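Local coordinates for putative P450-like enzyme (Streptomyces himastatinicus ATCC 53653, PDB 5Z9J), which binds heme b and is probably a cytochrome P450 monooxygenase of bacterial secondary metabolism, at residues 47-52 with 340-345; 112-117 with 127-132; 269-274 with 356-361. All coordinates share one frame; numbering follows the deposited sequence.

Contact 1 of 3, residues 47-52 with 340-345. With HEM (protoporphyrin IX containing Fe), chain E.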
loop_
_atom_site.group_PDB
_atom_site.type_symbol
_atom_site.label_atom_id
_atom_site.label_comp_id
_atom_site.label_asym_id
_atom_site.label_seq_id
_atom_site.Cartn_x
_atom_site.Cartn_y
_atom_site.Cartn_z
ATOM N N ILE A 47 13.973 -12.620 4.960
ATOM C CA ILE A 47 13.330 -12.158 6.176
ATOM C C ILE A 47 11.809 -12.283 6.046
ATOM O O ILE A 47 11.138 -12.747 6.979
ATOM C CB ILE A 47 13.722 -10.682 6.528
ATOM C CG1 ILE A 47 15.143 -10.631 7.118
ATOM C CG2 ILE A 47 12.717 -10.062 7.534
ATOM C CD1 ILE A 47 15.730 -9.220 7.196
ATOM N N LEU A 48 11.298 -11.857 4.898
ATOM C CA LEU A 48 9.836 -11.874 4.636
ATOM C C LEU A 48 9.335 -13.334 4.589
ATOM O O LEU A 48 8.189 -13.588 4.951
ATOM C CB LEU A 48 9.510 -11.132 3.323
ATOM C CG LEU A 48 9.826 -9.635 3.288
ATOM C CD1 LEU A 48 9.547 -9.063 1.895
ATOM C CD2 LEU A 48 8.973 -8.857 4.332
ATOM N N SER A 49 10.204 -14.276 4.169
ATOM C CA SER A 49 9.835 -15.697 4.112
ATOM C C SER A 49 10.062 -16.462 5.428
ATOM O O SER A 49 9.864 -17.673 5.505
ATOM C CB SER A 49 10.602 -16.397 2.985
ATOM O OG SER A 49 10.341 -15.727 1.781
ATOM N N ASN A 50 10.519 -15.753 6.448
ATOM C CA ASN A 50 10.738 -16.358 7.728
ATOM C C ASN A 50 9.885 -15.681 8.795
ATOM O O ASN A 50 10.430 -15.014 9.682
ATOM C CB ASN A 50 12.223 -16.253 8.094
ATOM C CG ASN A 50 12.587 -17.119 9.268
ATOM O OD1 ASN A 50 11.707 -17.620 9.970
ATOM N ND2 ASN A 50 13.884 -17.300 9.499
ATOM N N PRO A 51 8.548 -15.875 8.739
ATOM C CA PRO A 51 7.687 -15.179 9.716
ATOM C C PRO A 51 7.786 -15.725 11.146
ATOM O O PRO A 51 7.483 -14.982 12.075
ATOM C CB PRO A 51 6.272 -15.375 9.145
ATOM C CG PRO A 51 6.350 -16.639 8.415
ATOM C CD PRO A 51 7.755 -16.694 7.807
ATOM N N LYS A 52 8.182 -16.982 11.313
ATOM C CA LYS A 52 8.346 -17.575 12.637
ATOM C C LYS A 52 9.426 -16.801 13.402
ATOM O O LYS A 52 9.322 -16.589 14.603
ATOM C CB LYS A 52 8.717 -19.063 12.538
ATOM C CG LYS A 52 7.629 -19.950 11.903
ATOM C CD LYS A 52 8.094 -20.640 10.615
ATOM C CE LYS A 52 9.557 -21.062 10.682
ATOM N NZ LYS A 52 10.065 -21.708 9.415
ATOM N N LEU A 340 5.213 -5.828 -3.587
ATOM C CA LEU A 340 3.982 -6.422 -3.156
ATOM C C LEU A 340 4.254 -7.381 -2.010
ATOM O O LEU A 340 3.379 -8.160 -1.594
ATOM C CB LEU A 340 3.315 -7.150 -4.339
ATOM C CG LEU A 340 2.586 -6.204 -5.321
ATOM C CD1 LEU A 340 2.142 -6.935 -6.603
ATOM C CD2 LEU A 340 1.446 -5.424 -4.728
ATOM N N GLY A 341 5.486 -7.334 -1.519
ATOM C CA GLY A 341 5.875 -8.209 -0.450
ATOM C C GLY A 341 6.329 -9.554 -0.957
ATOM O O GLY A 341 6.682 -9.714 -2.108
ATOM N N ARG A 342 6.356 -10.521 -0.051
ATOM C CA ARG A 342 6.759 -11.892 -0.349
ATOM C C ARG A 342 6.374 -12.774 0.809
ATOM O O ARG A 342 6.625 -12.389 1.949
ATOM C CB ARG A 342 8.267 -11.974 -0.591
ATOM C CG ARG A 342 8.806 -13.381 -0.575
ATOM C CD ARG A 342 10.237 -13.373 -1.005
ATOM N NE ARG A 342 10.947 -14.586 -0.649
ATOM C CZ ARG A 342 11.701 -15.248 -1.516
ATOM N NH1 ARG A 342 11.755 -14.817 -2.788
ATOM N NH2 ARG A 342 12.352 -16.337 -1.131
ATOM N N GLY A 343 5.826 -13.961 0.539
ATOM C CA GLY A 343 5.478 -14.873 1.609
ATOM C C GLY A 343 4.025 -14.805 2.000
ATOM O O GLY A 343 3.165 -14.560 1.149
ATOM N N ILE A 344 3.758 -15.041 3.285
ATOM C CA ILE A 344 2.389 -15.207 3.742
ATOM C C ILE A 344 1.632 -13.901 3.774
ATOM O O ILE A 344 0.401 -13.904 3.705
ATOM C CB ILE A 344 2.318 -15.918 5.123
ATOM C CG1 ILE A 344 2.815 -15.055 6.295
ATOM C CG2 ILE A 344 3.075 -17.293 5.059
ATOM C CD1 ILE A 344 2.561 -15.710 7.650
ATOM N N HIS A 345 2.355 -12.790 3.887
ATOM C CA HIS A 345 1.723 -11.479 3.909
ATOM C C HIS A 345 1.724 -10.807 2.528
ATOM O O HIS A 345 1.370 -9.640 2.412
ATOM C CB HIS A 345 2.393 -10.574 4.948
ATOM C CG HIS A 345 2.157 -11.014 6.368
ATOM N ND1 HIS A 345 0.977 -10.762 7.043
ATOM C CD2 HIS A 345 2.947 -11.699 7.233
ATOM C CE1 HIS A 345 1.050 -11.276 8.260
ATOM N NE2 HIS A 345 2.231 -11.849 8.403
HETATM C CHA HEM E . -0.178 -6.650 1.749
HETATM C CHB HEM E . 1.732 -3.426 -1.245
HETATM C CHC HEM E . -2.672 -2.696 -3.105
HETATM C CHD HEM E . -4.675 -5.145 0.477
HETATM C C1A HEM E . 0.779 -5.890 1.116
HETATM C C2A HEM E . 2.227 -5.883 1.339
HETATM C C3A HEM E . 2.761 -4.999 0.493
HETATM C C4A HEM E . 1.662 -4.404 -0.283
HETATM C CMA HEM E . 4.250 -4.647 0.375
HETATM C CAA HEM E . 3.008 -6.746 2.352
HETATM C CBA HEM E . 2.899 -6.176 3.773
HETATM C CGA HEM E . 3.897 -6.835 4.734
HETATM O O1A HEM E . 4.053 -6.381 5.895
HETATM O O2A HEM E . 4.541 -7.843 4.394
HETATM C C1B HEM E . 0.713 -3.002 -2.051
HETATM C C2B HEM E . 0.885 -2.194 -3.229
HETATM C C3B HEM E . -0.333 -1.994 -3.745
HETATM C C4B HEM E . -1.302 -2.654 -2.884
HETATM C CMB HEM E . 2.266 -1.718 -3.712
HETATM C CAB HEM E . -0.760 -1.208 -4.990
HETATM C CBB HEM E . 0.099 -0.621 -5.824
HETATM C C1C HEM E . -3.628 -3.316 -2.323
HETATM C C2C HEM E . -5.093 -3.334 -2.560
HETATM C C3C HEM E . -5.624 -4.021 -1.558
HETATM C C4C HEM E . -4.549 -4.414 -0.684
HETATM C CMC HEM E . -5.774 -2.692 -3.783
HETATM C CAC HEM E . -7.084 -4.386 -1.200
HETATM C CBC HEM E . -8.134 -4.088 -1.952
HETATM C C1D HEM E . -3.658 -5.729 1.157
HETATM C C2D HEM E . -3.834 -6.516 2.341
HETATM C C3D HEM E . -2.442 -6.995 2.713
HETATM C C4D HEM E . -1.547 -6.449 1.734
HETATM C CMD HEM E . -5.152 -6.822 3.095
HETATM C CAD HEM E . -2.081 -7.829 3.947
HETATM C CBD HEM E . -2.078 -9.307 3.618
HETATM C CGD HEM E . -1.514 -10.055 4.813
HETATM O O1D HEM E . -0.919 -9.432 5.723
HETATM O O2D HEM E . -1.637 -11.306 4.842
HETATM N NA HEM E . 0.507 -4.985 0.128
HETATM N NB HEM E . -0.641 -3.252 -1.855
HETATM N NC HEM E . -3.386 -3.965 -1.170
HETATM N ND HEM E . -2.297 -5.729 0.795
HETATM FE FE HEM E . -1.482 -4.616 -0.585
HETATM O O HOH W 1 6.517 -15.598 4.935
#
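With CG anti to the backbone N (chi1 166°) and the chain extended as far as NE, R342 reaches along S49, whose OG stands anti to its own carbonyl carbon (chi1 -56°). R342 NE then donates to S49 OG at 2.8 Å, close to the guanidinium plane and at 166° nearly straight. The same hydroxyl is hydrogen-bonded to A45 O, so two groups fix its rotation. Next to this bond L48 lies against the loop backbone, its CB 3.4 Å from R342 O. G343 passes so near that a CB there would clash with L48 O. A water donates to L48 O at 2.6 Å and accepts a longer bond from I344 N, while P51 CG touches I344 CD1 at 4.0 Å. Residues 340-345 belong to the glycine-rich heme-binding loop of P450 enzymes, which carries the iron ligand C347 two residues further on. H345 ND1 donates to heme propionate atom O1D at 2.7 Å, with the oxygen in the plane of the ring. An alanine in place of H345 would probably leave this oxygen without that donor and open a gap beside H83, whose ring meets that of H345. L48 packs on V287 and R289 of strand 287-291, its neighbour I47 reaches strand 307-310 of the same sheet, and at the other end of the loop segment L340 touches helix 350-367.

Contact 2 of 3, residues 112-117 with 127-132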
loop_
_atom_site.group_PDB
_atom_site.type_symbol
_atom_site.label_atom_id
_atom_site.label_comp_id
_atom_site.label_asym_id
_atom_site.label_seq_id
_atom_site.Cartn_x
_atom_site.Cartn_y
_atom_site.Cartn_z
ATOM N N GLU A 112 -15.859 8.170 -15.812
ATOM C CA GLU A 112 -16.637 9.104 -15.003
ATOM C C GLU A 112 -15.744 10.129 -14.314
ATOM O O GLU A 112 -16.044 11.315 -14.280
ATOM C CB GLU A 112 -17.423 8.320 -13.978
ATOM C CG GLU A 112 -18.706 8.910 -13.562
ATOM C CD GLU A 112 -19.407 8.010 -12.553
ATOM O OE1 GLU A 112 -19.666 6.829 -12.892
ATOM O OE2 GLU A 112 -19.690 8.478 -11.429
ATOM N N LEU A 113 -14.622 9.667 -13.783
ATOM C CA LEU A 113 -13.649 10.569 -13.215
ATOM C C LEU A 113 -13.098 11.539 -14.265
ATOM O O LEU A 113 -12.986 12.747 -14.010
ATOM C CB LEU A 113 -12.522 9.778 -12.562
ATOM C CG LEU A 113 -12.910 9.120 -11.230
ATOM C CD1 LEU A 113 -11.794 8.224 -10.736
ATOM C CD2 LEU A 113 -13.236 10.181 -10.192
ATOM N N LEU A 114 -12.725 11.026 -15.437
ATOM C CA LEU A 114 -12.101 11.903 -16.410
ATOM C C LEU A 114 -13.126 12.856 -17.018
ATOM O O LEU A 114 -12.820 14.012 -17.321
ATOM C CB LEU A 114 -11.418 11.084 -17.503
ATOM C CG LEU A 114 -10.247 10.357 -16.836
ATOM C CD1 LEU A 114 -9.520 9.373 -17.780
ATOM C CD2 LEU A 114 -9.277 11.330 -16.120
ATOM N N ASP A 115 -14.369 12.406 -17.103
ATOM C CA ASP A 115 -15.444 13.295 -17.529
ATOM C C ASP A 115 -15.521 14.458 -16.555
ATOM O O ASP A 115 -15.884 15.568 -16.936
ATOM C CB ASP A 115 -16.779 12.556 -17.601
ATOM C CG ASP A 115 -16.876 11.655 -18.827
ATOM O OD1 ASP A 115 -15.964 11.692 -19.672
ATOM O OD2 ASP A 115 -17.891 10.947 -18.986
ATOM N N GLY A 116 -15.155 14.203 -15.302
ATOM C CA GLY A 116 -15.082 15.241 -14.299
ATOM C C GLY A 116 -14.050 16.326 -14.529
ATOM O O GLY A 116 -14.259 17.442 -14.084
ATOM N N VAL A 117 -12.930 16.028 -15.207
ATOM C CA VAL A 117 -11.940 17.074 -15.480
ATOM C C VAL A 117 -11.885 17.524 -16.943
ATOM O O VAL A 117 -10.913 18.171 -17.347
ATOM C CB VAL A 117 -10.526 16.632 -15.063
ATOM C CG1 VAL A 117 -10.413 16.518 -13.571
ATOM C CG2 VAL A 117 -10.150 15.349 -15.792
ATOM N N ALA A 127 -5.098 14.057 -7.035
ATOM C CA ALA A 127 -6.344 14.470 -6.374
ATOM C C ALA A 127 -7.577 14.251 -7.266
ATOM O O ALA A 127 -8.669 13.970 -6.772
ATOM C CB ALA A 127 -6.260 15.914 -5.950
ATOM N N GLU A 128 -7.435 14.428 -8.573
ATOM C CA GLU A 128 -8.594 14.324 -9.455
ATOM C C GLU A 128 -8.842 12.881 -9.902
ATOM O O GLU A 128 -9.931 12.529 -10.311
ATOM C CB GLU A 128 -8.423 15.189 -10.710
ATOM C CG GLU A 128 -8.156 16.632 -10.468
ATOM C CD GLU A 128 -9.356 17.398 -9.935
ATOM O OE1 GLU A 128 -10.518 17.097 -10.293
ATOM O OE2 GLU A 128 -9.098 18.316 -9.139
ATOM N N PHE A 129 -7.801 12.060 -9.920
ATOM C CA PHE A 129 -7.965 10.793 -10.601
ATOM C C PHE A 129 -7.372 9.648 -9.848
ATOM O O PHE A 129 -8.088 8.689 -9.544
ATOM C CB PHE A 129 -7.351 10.876 -11.995
ATOM C CG PHE A 129 -7.537 9.638 -12.818
ATOM C CD1 PHE A 129 -8.801 9.273 -13.261
ATOM C CD2 PHE A 129 -6.459 8.848 -13.165
ATOM C CE1 PHE A 129 -8.999 8.138 -14.031
ATOM C CE2 PHE A 129 -6.646 7.709 -13.939
ATOM C CZ PHE A 129 -7.935 7.353 -14.370
ATOM N N ALA A 130 -6.060 9.720 -9.579
ATOM C CA ALA A 130 -5.391 8.559 -9.103
ATOM C C ALA A 130 -5.824 8.153 -7.711
ATOM O O ALA A 130 -5.845 6.939 -7.446
ATOM C CB ALA A 130 -3.829 8.763 -9.150
ATOM N N ALA A 131 -6.150 9.104 -6.824
ATOM C CA ALA A 131 -6.605 8.747 -5.475
ATOM C C ALA A 131 -8.061 8.380 -5.439
ATOM O O ALA A 131 -8.400 7.372 -4.804
ATOM C CB ALA A 131 -6.379 9.870 -4.462
ATOM N N PRO A 132 -8.935 9.176 -6.082
ATOM C CA PRO A 132 -10.323 8.747 -5.976
ATOM C C PRO A 132 -10.662 7.360 -6.518
ATOM O O PRO A 132 -11.594 6.741 -5.929
ATOM C CB PRO A 132 -11.063 9.799 -6.808
ATOM C CG PRO A 132 -10.213 10.949 -6.832
ATOM C CD PRO A 132 -8.834 10.523 -6.672
#
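V117 N donates to L114 O at 2.9 Å, a tight backbone turn where helix 96-116 runs out, and L114 and V117, joined by this bond, both touch residues 127-132. V117 CG1 comes against E128, whose chain folds back at chi2 (-71°) and brings OE1 to 3.3 Å from that methyl. OE1 thus abuts an apolar group, with CB and CG of E128 also beside it. F129 and L113 carry much of the remaining packing. F129 CG is anti to the backbone N (chi1 -177°), which swings the ring across to the helix, and the CD1 and CE1 atoms do the touching. L113 CB sits at the ring edge, near its plane, 3.8 Å from F129 CD1. L114 approaches obliquely instead, its CD2 3.6 Å from the same carbon. The two methyls of L113 diverge: CD1 stays by F129, whereas CD2 extends to P132 CB at 4.0 Å. A wider pi-type turn at 127-130 accompanies this packing. Across the two segments the contacts are van der Waals only, and they join the end of helix 96-116 to helix 125-130 across the short strand 122-124, away from the annotated sites; the side chain of F129 is about 13 Å from the heme. In P450 terms the two helices correspond to D and the start of E, members of the core bundle that also includes the L helix. Helix 350-367 covers L114 and F129 through I363, A360 and L364, helix 240-255 backs A130 and A131, and F123 of strand 122-124 lies against V117 and E128.

Contact 3 of 3, residues 269-274 with 356-361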
loop_
_atom_site.group_PDB
_atom_site.type_symbol
_atom_site.label_atom_id
_atom_site.label_comp_id
_atom_site.label_asym_id
_atom_site.label_seq_id
_atom_site.Cartn_x
_atom_site.Cartn_y
_atom_site.Cartn_z
ATOM N N LEU A 269 2.913 -3.931 -23.215
ATOM C CA LEU A 269 3.920 -3.652 -22.170
ATOM C C LEU A 269 3.370 -3.087 -20.869
ATOM O O LEU A 269 4.104 -2.997 -19.870
ATOM C CB LEU A 269 4.922 -2.658 -22.664
ATOM C CG LEU A 269 5.834 -3.177 -23.771
ATOM C CD1 LEU A 269 6.689 -2.022 -24.202
ATOM C CD2 LEU A 269 6.657 -4.364 -23.291
ATOM N N VAL A 270 2.099 -2.678 -20.875
ATOM C CA VAL A 270 1.556 -2.002 -19.707
ATOM C C VAL A 270 1.673 -2.813 -18.387
ATOM O O VAL A 270 2.154 -2.279 -17.410
ATOM C CB VAL A 270 0.089 -1.594 -19.937
ATOM C CG1 VAL A 270 -0.447 -0.977 -18.690
ATOM C CG2 VAL A 270 -0.008 -0.576 -21.084
ATOM N N PRO A 271 1.288 -4.109 -18.359
ATOM C CA PRO A 271 1.487 -4.832 -17.093
ATOM C C PRO A 271 2.926 -4.864 -16.606
ATOM O O PRO A 271 3.181 -4.661 -15.409
ATOM C CB PRO A 271 1.027 -6.260 -17.416
ATOM C CG PRO A 271 0.052 -6.102 -18.518
ATOM C CD PRO A 271 0.524 -4.916 -19.328
ATOM N N ALA A 272 3.865 -5.098 -17.519
ATOM C CA ALA A 272 5.266 -5.104 -17.118
ATOM C C ALA A 272 5.729 -3.692 -16.709
ATOM O O ALA A 272 6.660 -3.524 -15.895
ATOM C CB ALA A 272 6.130 -5.653 -18.252
ATOM N N LEU A 273 5.113 -2.671 -17.308
ATOM C CA LEU A 273 5.372 -1.276 -16.924
ATOM C C LEU A 273 4.960 -1.007 -15.478
ATOM O O LEU A 273 5.672 -0.372 -14.692
ATOM C CB LEU A 273 4.623 -0.336 -17.893
ATOM C CG LEU A 273 4.410 1.127 -17.509
ATOM C CD1 LEU A 273 5.710 1.934 -17.325
ATOM C CD2 LEU A 273 3.517 1.798 -18.527
ATOM N N LEU A 274 3.776 -1.477 -15.128
ATOM C CA LEU A 274 3.309 -1.331 -13.748
ATOM C C LEU A 274 4.211 -2.054 -12.724
ATOM O O LEU A 274 4.517 -1.523 -11.651
ATOM C CB LEU A 274 1.904 -1.883 -13.646
ATOM C CG LEU A 274 0.932 -1.024 -14.460
ATOM C CD1 LEU A 274 -0.463 -1.652 -14.558
ATOM C CD2 LEU A 274 0.879 0.238 -13.665
ATOM N N GLU A 356 -6.823 -2.388 -11.750
ATOM C CA GLU A 356 -7.139 -0.954 -11.667
ATOM C C GLU A 356 -6.131 -0.069 -12.324
ATOM O O GLU A 356 -6.457 0.870 -13.025
ATOM C CB GLU A 356 -7.167 -0.470 -10.216
ATOM C CG GLU A 356 -8.261 -0.934 -9.386
ATOM C CD GLU A 356 -8.209 -0.275 -8.029
ATOM O OE1 GLU A 356 -9.092 0.565 -7.824
ATOM O OE2 GLU A 356 -7.328 -0.576 -7.176
ATOM N N SER A 357 -4.888 -0.303 -11.956
ATOM C CA SER A 357 -3.795 0.492 -12.457
ATOM C C SER A 357 -3.666 0.338 -13.973
ATOM O O SER A 357 -3.527 1.309 -14.683
ATOM C CB SER A 357 -2.491 0.062 -11.784
ATOM O OG SER A 357 -2.587 0.413 -10.433
ATOM N N LYS A 358 -3.728 -0.901 -14.456
ATOM C CA LYS A 358 -3.680 -1.173 -15.894
ATOM C C LYS A 358 -4.810 -0.443 -16.639
ATOM O O LYS A 358 -4.578 0.202 -17.672
ATOM C CB LYS A 358 -3.770 -2.665 -16.157
ATOM C CG LYS A 358 -3.825 -3.030 -17.650
ATOM C CD LYS A 358 -3.896 -4.560 -17.859
ATOM C CE LYS A 358 -4.197 -4.906 -19.300
ATOM N NZ LYS A 358 -4.365 -6.384 -19.443
ATOM N N ALA A 359 -6.041 -0.551 -16.118
ATOM C CA ALA A 359 -7.158 0.102 -16.749
ATOM C C ALA A 359 -6.941 1.611 -16.758
ATOM O O ALA A 359 -7.219 2.287 -17.737
ATOM C CB ALA A 359 -8.505 -0.238 -15.974
ATOM N N ALA A 360 -6.405 2.124 -15.660
ATOM C CA ALA A 360 -6.227 3.558 -15.489
ATOM C C ALA A 360 -5.177 4.095 -16.437
ATOM O O ALA A 360 -5.385 5.095 -17.097
ATOM C CB ALA A 360 -5.847 3.861 -14.070
ATOM N N VAL A 361 -4.027 3.429 -16.478
ATOM C CA VAL A 361 -2.989 3.894 -17.370
ATOM C C VAL A 361 -3.406 3.843 -18.832
ATOM O O VAL A 361 -3.171 4.791 -19.584
ATOM C CB VAL A 361 -1.730 3.069 -17.197
ATOM C CG1 VAL A 361 -0.708 3.405 -18.313
ATOM C CG2 VAL A 361 -1.135 3.341 -15.808
#
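K358 runs alongside helix 270-280, touching one residue after another. Its CB meets L274 CD1 at 3.8 Å. With CG anti to the backbone N (chi1 176°), CG comes next to V270 CG1 at 4.1 Å, the two side chains crossing at about a right angle. CD lies 4.3 Å from P271 CG, and beyond it the extended chain keeps CE and NZ beside the proline ring, the aliphatic part of the lysine bordering the contact on its exposed side. The helices belong to the conserved P450 core: 270-280 matches the K helix, which bears the ExxR motif, and 356-361 lies on the L helix that follows the cysteine loop. The axes of segments 270-274 and 356-361 pass 9.8 Å apart, with 117° between their directions. Between them L274 presses its tip on the backbone of the L helix, CD1 being 3.4 Å from K358 N. Its other methyl, CD2, rests 3.9 Å from S357 CB and also faces V361 CG2. V361 CG1 in turn meets V270 CG1 at 4.4 Å, which extends the apolar layer by one helical turn. S357 offers its CB to the leucine, while its OG is hydrogen-bonded to A353 O within its own helix. V263 of helix 257-265 packs on V270, and T249 of helix 240-255 on L274; L245 and I246 of the latter helix touch S357.

Overall arrangement
From the N terminus, residues 47-52 come first and meet 340-345 almost 290 residues later, so contact 1 closes a very long loop that brings the end of helix 41-48 to the heme-binding loop. Contact 2 opens and closes early within that loop, joining helices 96-116 and 125-130 after a short connection. Contact 3, between helices 270-280 and 350-367, opens inside the loop of contact 1 but closes only at 356-361, so contacts 1 and 3 cross. Contacts 2 and 3 follow in series and touch where F129 CE2 meets A360 CB at 3.9 Å. Contacts 1 and 2 lie on opposite sides of the chain's centre, about 35 Å apart between centres.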